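Local atomic coordinates of dnab-like replicative helicase (Bacillus phage SPP1, PDB entry 3BH0), a protein that probably couples ATP hydrolysis to 5'-3' unwinding of DNA as a DnaB-family replicative helicase, here represented by its ATPase domain. Residues A[31-34]-A[35-38]; A[55-58]-A[59-62]. One frame throughout, in Å; residues are numbered along the deposited sequence.

Interaction 1: A[31-34]-A[35-38]; sequences DEAL and VTVY
Two successive turns of the N-terminal helix 31-42 meet here, the first turn giving its carbonyls to the amides of the second and to one hydroxyl, that of Thr36. Ala33 O is the busiest acceptor. Val37 N donates to it in the regular i to i+4 fashion at 3.0 Å, and the hydroxyl of Thr36 adds a second bond, Thr36 OG1 to Ala33 O at 2.8 Å. With chi1 at 53°, OG1 sits between the backbone N and the carbonyl carbon of its own residue, which swings it back over the preceding turn. It reaches the oxygen from the side, at a C=O...OG1 angle of 109°, while the amide of Val37 comes more nearly end-on; both lie on the same face of the carbonyl plane. The neighbouring rungs are Val35 N to Asp31 O at 3.2 Å and two weak ones, from Thr36 N to Glu32 O and from Tyr38 N to Leu34 O. Methyl groups fill in beside them: Val35 CG2 lies 3.1 Å from Glu32 O, and Val37 CG2 packs against Ala33 O. The phenol of Tyr38 leads away from the first turn, leaving its CB beside Leu34 O. Main-chain hydrogen bonds thus join these exposed turns, and the Thr36 hydroxyl spends its proton on Ala33 O of its own helix, which thereby accepts two bonds.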
ATOM      1  N   ASP A  31       0.254  26.361 -21.266  1.00 62.93           N
ATOM      2  CA  ASP A  31      -0.670  26.212 -22.399  1.00 62.73           C
ATOM      3  C   ASP A  31      -1.027  24.767 -22.705  1.00 62.39           C
ATOM      4  O   ASP A  31      -2.204  24.419 -22.806  1.00 62.14           O
ATOM      5  CB  ASP A  31      -0.097  26.887 -23.649  1.00 62.87           C
ATOM      6  CG  ASP A  31       0.034  28.393 -23.487  1.00 63.68           C
ATOM      7  OD1 ASP A  31      -0.844  29.003 -22.831  1.00 63.33           O
ATOM      8  OD2 ASP A  31       1.017  28.965 -24.006  1.00 64.36           O
ATOM      9  N   GLU A  32       0.000  23.935 -22.845  1.00 62.08           N
ATOM     10  CA  GLU A  32      -0.182  22.527 -23.173  1.00 61.87           C
ATOM     11  C   GLU A  32      -0.776  21.746 -22.003  1.00 61.29           C
ATOM     12  O   GLU A  32      -1.495  20.773 -22.211  1.00 61.29           O
ATOM     13  CB  GLU A  32       1.140  21.896 -23.605  1.00 62.08           C
ATOM     14  CG  GLU A  32       1.697  22.437 -24.918  1.00 63.90           C
ATOM     15  CD  GLU A  32       2.806  21.558 -25.489  1.00 66.51           C
ATOM     16  OE1 GLU A  32       2.829  20.339 -25.186  1.00 67.82           O
ATOM     17  OE2 GLU A  32       3.659  22.089 -26.240  1.00 67.17           O
ATOM     18  N   ALA A  33      -0.462  22.177 -20.780  1.00 60.56           N
ATOM     19  CA  ALA A  33      -1.041  21.596 -19.580  1.00 59.56           C
ATOM     20  C   ALA A  33      -2.502  22.006 -19.460  1.00 59.18           C
ATOM     21  O   ALA A  33      -3.336  21.218 -19.020  1.00 58.93           O
ATOM     22  CB  ALA A  33      -0.269  22.026 -18.358  1.00 59.42           C
ATOM     23  N   LEU A  34      -2.806  23.238 -19.865  1.00 58.69           N
ATOM     24  CA  LEU A  34      -4.155  23.778 -19.754  1.00 58.32           C
ATOM     25  C   LEU A  34      -5.127  23.009 -20.647  1.00 58.05           C
ATOM     26  O   LEU A  34      -6.280  22.786 -20.271  1.00 58.11           O
ATOM     27  CB  LEU A  34      -4.179  25.280 -20.063  1.00 58.15           C
ATOM     28  CG  LEU A  34      -5.441  26.079 -19.703  1.00 58.21           C
ATOM     29  CD1 LEU A  34      -5.786  25.997 -18.233  1.00 57.74           C
ATOM     30  CD2 LEU A  34      -5.291  27.536 -20.098  1.00 58.51           C
ATOM     31  N   VAL A  35      -4.651  22.575 -21.810  1.00 57.75           N
ATOM     32  CA  VAL A  35      -5.489  21.785 -22.704  1.00 57.36           C
ATOM     33  C   VAL A  35      -5.670  20.360 -22.204  1.00 56.94           C
ATOM     34  O   VAL A  35      -6.770  19.833 -22.274  1.00 57.27           O
ATOM     35  CB  VAL A  35      -5.040  21.828 -24.202  1.00 57.46           C
ATOM     36  CG1 VAL A  35      -5.105  23.257 -24.748  1.00 57.43           C
ATOM     37  CG2 VAL A  35      -3.642  21.234 -24.400  1.00 58.09           C
ATOM     38  N   THR A  36      -4.618  19.747 -21.674  1.00 56.59           N
ATOM     39  CA  THR A  36      -4.736  18.378 -21.165  1.00 56.76           C
ATOM     40  C   THR A  36      -5.673  18.272 -19.954  1.00 56.51           C
ATOM     41  O   THR A  36      -6.387  17.279 -19.806  1.00 56.52           O
ATOM     42  CB  THR A  36      -3.383  17.769 -20.797  1.00 56.71           C
ATOM     43  OG1 THR A  36      -2.709  18.660 -19.908  1.00 58.68           O
ATOM     44  CG2 THR A  36      -2.517  17.533 -22.036  1.00 56.50           C
ATOM     45  N   VAL A  37      -5.667  19.299 -19.105  1.00 56.38           N
ATOM     46  CA  VAL A  37      -6.550  19.375 -17.932  1.00 56.24           C
ATOM     47  C   VAL A  37      -8.011  19.371 -18.386  1.00 56.23           C
ATOM     48  O   VAL A  37      -8.802  18.538 -17.945  1.00 56.28           O
ATOM     49  CB  VAL A  37      -6.239  20.637 -17.053  1.00 56.40           C
ATOM     50  CG1 VAL A  37      -7.361  20.923 -16.056  1.00 56.65           C
ATOM     51  CG2 VAL A  37      -4.925  20.471 -16.310  1.00 56.09           C
ATOM     52  N   TYR A  38      -8.344  20.305 -19.276  1.00 56.13           N
ATOM     53  CA  TYR A  38      -9.668  20.422 -19.887  1.00 56.01           C
ATOM     54  C   TYR A  38     -10.130  19.136 -20.597  1.00 55.69           C
ATOM     55  O   TYR A  38     -11.297  18.752 -20.486  1.00 55.13           O
ATOM     56  CB  TYR A  38      -9.654  21.604 -20.852  1.00 56.43           C
ATOM     57  CG  TYR A  38     -10.763  21.628 -21.863  1.00 56.73           C
ATOM     58  CD1 TYR A  38     -12.068  21.968 -21.494  1.00 57.27           C
ATOM     59  CD2 TYR A  38     -10.504  21.342 -23.205  1.00 57.53           C
ATOM     60  CE1 TYR A  38     -13.097  22.010 -22.439  1.00 57.22           C
ATOM     61  CE2 TYR A  38     -11.517  21.382 -24.160  1.00 57.75           C
ATOM     62  CZ  TYR A  38     -12.811  21.716 -23.772  1.00 57.59           C
ATOM     63  OH  TYR A  38     -13.809  21.745 -24.724  1.00 58.02           O
TER

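Interaction 2: A[55-58]-A[59-62]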
ATOM      1  N   PHE A  55     -10.478  -1.367  -3.768  1.00 48.02           N
ATOM      2  CA  PHE A  55     -11.506  -1.192  -2.779  1.00 48.32           C
ATOM      3  C   PHE A  55     -12.416  -0.083  -3.274  1.00 49.19           C
ATOM      4  O   PHE A  55     -12.095   1.113  -3.197  1.00 49.48           O
ATOM      5  CB  PHE A  55     -10.913  -0.927  -1.390  1.00 48.06           C
ATOM      6  CG  PHE A  55      -9.928  -1.980  -0.949  1.00 47.49           C
ATOM      7  CD1 PHE A  55     -10.314  -3.314  -0.839  1.00 47.30           C
ATOM      8  CD2 PHE A  55      -8.612  -1.649  -0.663  1.00 47.20           C
ATOM      9  CE1 PHE A  55      -9.400  -4.297  -0.450  1.00 46.44           C
ATOM     10  CE2 PHE A  55      -7.694  -2.634  -0.263  1.00 45.72           C
ATOM     11  CZ  PHE A  55      -8.095  -3.948  -0.162  1.00 46.34           C
ATOM     12  N   THR A  56     -13.548  -0.521  -3.816  1.00 49.78           N
ATOM     13  CA  THR A  56     -14.521   0.322  -4.502  1.00 50.29           C
ATOM     14  C   THR A  56     -14.656   1.722  -3.883  1.00 50.25           C
ATOM     15  O   THR A  56     -14.417   2.731  -4.555  1.00 50.28           O
ATOM     16  CB  THR A  56     -15.901  -0.412  -4.562  1.00 50.55           C
ATOM     17  OG1 THR A  56     -15.698  -1.771  -4.992  1.00 51.13           O
ATOM     18  CG2 THR A  56     -16.876   0.285  -5.512  1.00 50.48           C
ATOM     19  N   GLU A  57     -15.005   1.763  -2.599  1.00 50.15           N
ATOM     20  CA  GLU A  57     -15.393   3.002  -1.940  1.00 50.07           C
ATOM     21  C   GLU A  57     -14.229   3.920  -1.645  1.00 49.55           C
ATOM     22  O   GLU A  57     -14.433   5.092  -1.381  1.00 49.86           O
ATOM     23  CB  GLU A  57     -16.169   2.711  -0.645  1.00 50.32           C
ATOM     24  CG  GLU A  57     -17.577   2.171  -0.861  1.00 52.20           C
ATOM     25  CD  GLU A  57     -18.420   3.054  -1.780  1.00 55.14           C
ATOM     26  OE1 GLU A  57     -18.425   4.300  -1.593  1.00 55.98           O
ATOM     27  OE2 GLU A  57     -19.075   2.492  -2.696  1.00 56.85           O
ATOM     28  N   LEU A  58     -13.016   3.383  -1.661  1.00 49.22           N
ATOM     29  CA  LEU A  58     -11.824   4.195  -1.468  1.00 48.85           C
ATOM     30  C   LEU A  58     -11.438   4.838  -2.801  1.00 48.80           C
ATOM     31  O   LEU A  58     -11.048   6.006  -2.846  1.00 48.18           O
ATOM     32  CB  LEU A  58     -10.671   3.356  -0.880  1.00 48.70           C
ATOM     33  CG  LEU A  58      -9.245   3.926  -0.959  1.00 48.74           C
ATOM     34  CD1 LEU A  58      -9.075   5.094   0.001  1.00 48.29           C
ATOM     35  CD2 LEU A  58      -8.176   2.852  -0.716  1.00 48.50           C
ATOM     36  N   ASP A  59     -11.554   4.055  -3.873  1.00 49.11           N
ATOM     37  CA  ASP A  59     -11.356   4.535  -5.236  1.00 49.63           C
ATOM     38  C   ASP A  59     -12.404   5.585  -5.618  1.00 50.00           C
ATOM     39  O   ASP A  59     -12.118   6.489  -6.388  1.00 49.85           O
ATOM     40  CB  ASP A  59     -11.346   3.360  -6.228  1.00 49.53           C
ATOM     41  CG  ASP A  59     -10.225   2.366  -5.954  1.00 48.96           C
ATOM     42  OD1 ASP A  59      -9.278   2.724  -5.230  1.00 48.83           O
ATOM     43  OD2 ASP A  59     -10.289   1.220  -6.450  1.00 48.21           O
ATOM     44  N   ARG A  60     -13.606   5.475  -5.055  1.00 50.94           N
ATOM     45  CA  ARG A  60     -14.626   6.510  -5.213  1.00 52.19           C
ATOM     46  C   ARG A  60     -14.125   7.851  -4.678  1.00 52.25           C
ATOM     47  O   ARG A  60     -14.301   8.887  -5.336  1.00 53.12           O
ATOM     48  CB  ARG A  60     -15.936   6.121  -4.518  1.00 52.11           C
ATOM     49  CG  ARG A  60     -17.195   6.728  -5.160  1.00 53.60           C
ATOM     50  CD  ARG A  60     -18.498   6.271  -4.463  1.00 54.09           C
ATOM     51  NE  ARG A  60     -18.852   7.122  -3.314  1.00 58.84           N
ATOM     52  CZ  ARG A  60     -20.001   7.060  -2.624  1.00 60.01           C
ATOM     53  NH1 ARG A  60     -20.954   6.184  -2.947  1.00 60.44           N
ATOM     54  NH2 ARG A  60     -20.210   7.888  -1.600  1.00 59.26           N
ATOM     55  N   MET A  61     -13.488   7.837  -3.506  1.00 51.82           N
ATOM     56  CA  MET A  61     -12.974   9.069  -2.895  1.00 51.29           C
ATOM     57  C   MET A  61     -11.772   9.654  -3.640  1.00 50.99           C
ATOM     58  O   MET A  61     -11.683  10.877  -3.813  1.00 51.21           O
ATOM     59  CB  MET A  61     -12.602   8.840  -1.428  1.00 51.55           C
ATOM     60  CG  MET A  61     -13.756   8.413  -0.512  1.00 51.33           C
ATOM     61  SD  MET A  61     -13.178   7.989   1.155  1.00 51.44           S
ATOM     62  CE  MET A  61     -12.981   9.619   1.873  1.00 49.87           C
ATOM     63  N   THR A  62     -10.857   8.780  -4.074  1.00 50.16           N
ATOM     64  CA  THR A  62      -9.593   9.196  -4.680  1.00 49.34           C
ATOM     65  C   THR A  62      -9.647   9.301  -6.206  1.00 49.43           C
ATOM     66  O   THR A  62      -8.938  10.118  -6.795  1.00 49.32           O
ATOM     67  CB  THR A  62      -8.436   8.238  -4.311  1.00 49.51           C
ATOM     68  OG1 THR A  62      -8.685   6.934  -4.861  1.00 49.29           O
ATOM     69  CG2 THR A  62      -8.235   8.153  -2.788  1.00 47.74           C
TER
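Arg60 runs beside Glu57, one helical turn earlier, and its chain can be followed outward atom by atom. Arg60 CB rests against the backbone, 3.6 Å from Glu57 O and nearly as close to Thr56 O. CG stands roughly anti to the backbone N (chi1 -151°), and the chain continues straight to Arg60 CD, which passes 3.5 Å from Glu57 OE1. A bend at chi3 (87°) then turns the guanidinium under that same oxygen. Glu57, bent at chi2, brings OE1 over one face of the group, toward its rim, with the carboxylate and guanidinium planes 82° apart. Arg60 NE to Glu57 OE1 measures 3.3 Å, a salt bridge of charges alone, since no N-H points at the oxygen. The pair lies on the short helix 56-62 of the RecA-like, P-loop NTPase domain. The helix packs on the sheet: Leu58 and Met61 touch Ile283 on strand 278-286, and Glu57 and Met61 touch Val294 on strand 292-299. The Phe55 ring meets that of Phe84 on helix 81-93 at a small interplanar angle. Phe55 occupies the N-cap position, where Phe55 O accepts from both Leu58 N and Asp59 N, with Asp59 N at 3.1 Å. The Asp59 carboxylate folds back past this first turn, but its bonds go to Ser53 OG and Gly54 N just ahead of the helix. Arg60 N donates to Thr56 O at 2.9 Å. At the C-terminal end, Thr62 N reaches Leu58 O at 3.0 Å; Thr62 OG1 is 3.2 Å from that oxygen too, though whether its proton goes there is unsettled, and Gly64 N bonds to the hydroxyl oxygen.

Interactions 1 and 2 lie on consecutive helices, 31-42 and 56-62, in series along the chain and without touching: their centres are 26 Å apart and their nearest atoms about 14 Å. Interaction 1 sits on the periphery, its centre 30 Å from that of the chain, whereas interaction 2 is 14 Å from it and packs on the antiparallel strands 278-286 and 292-299 of the mixed sheet. Through Phe55, interaction 2 also reaches helix 81-93, which begins at the probable Walker A motif (Ala75, Gly80, Lys81, Thr82), so the short helix lies one packing contact from the helix that probably follows the nucleotide-binding loop. All eight residues of 31-38 are exposed, and several touch a crystal neighbour.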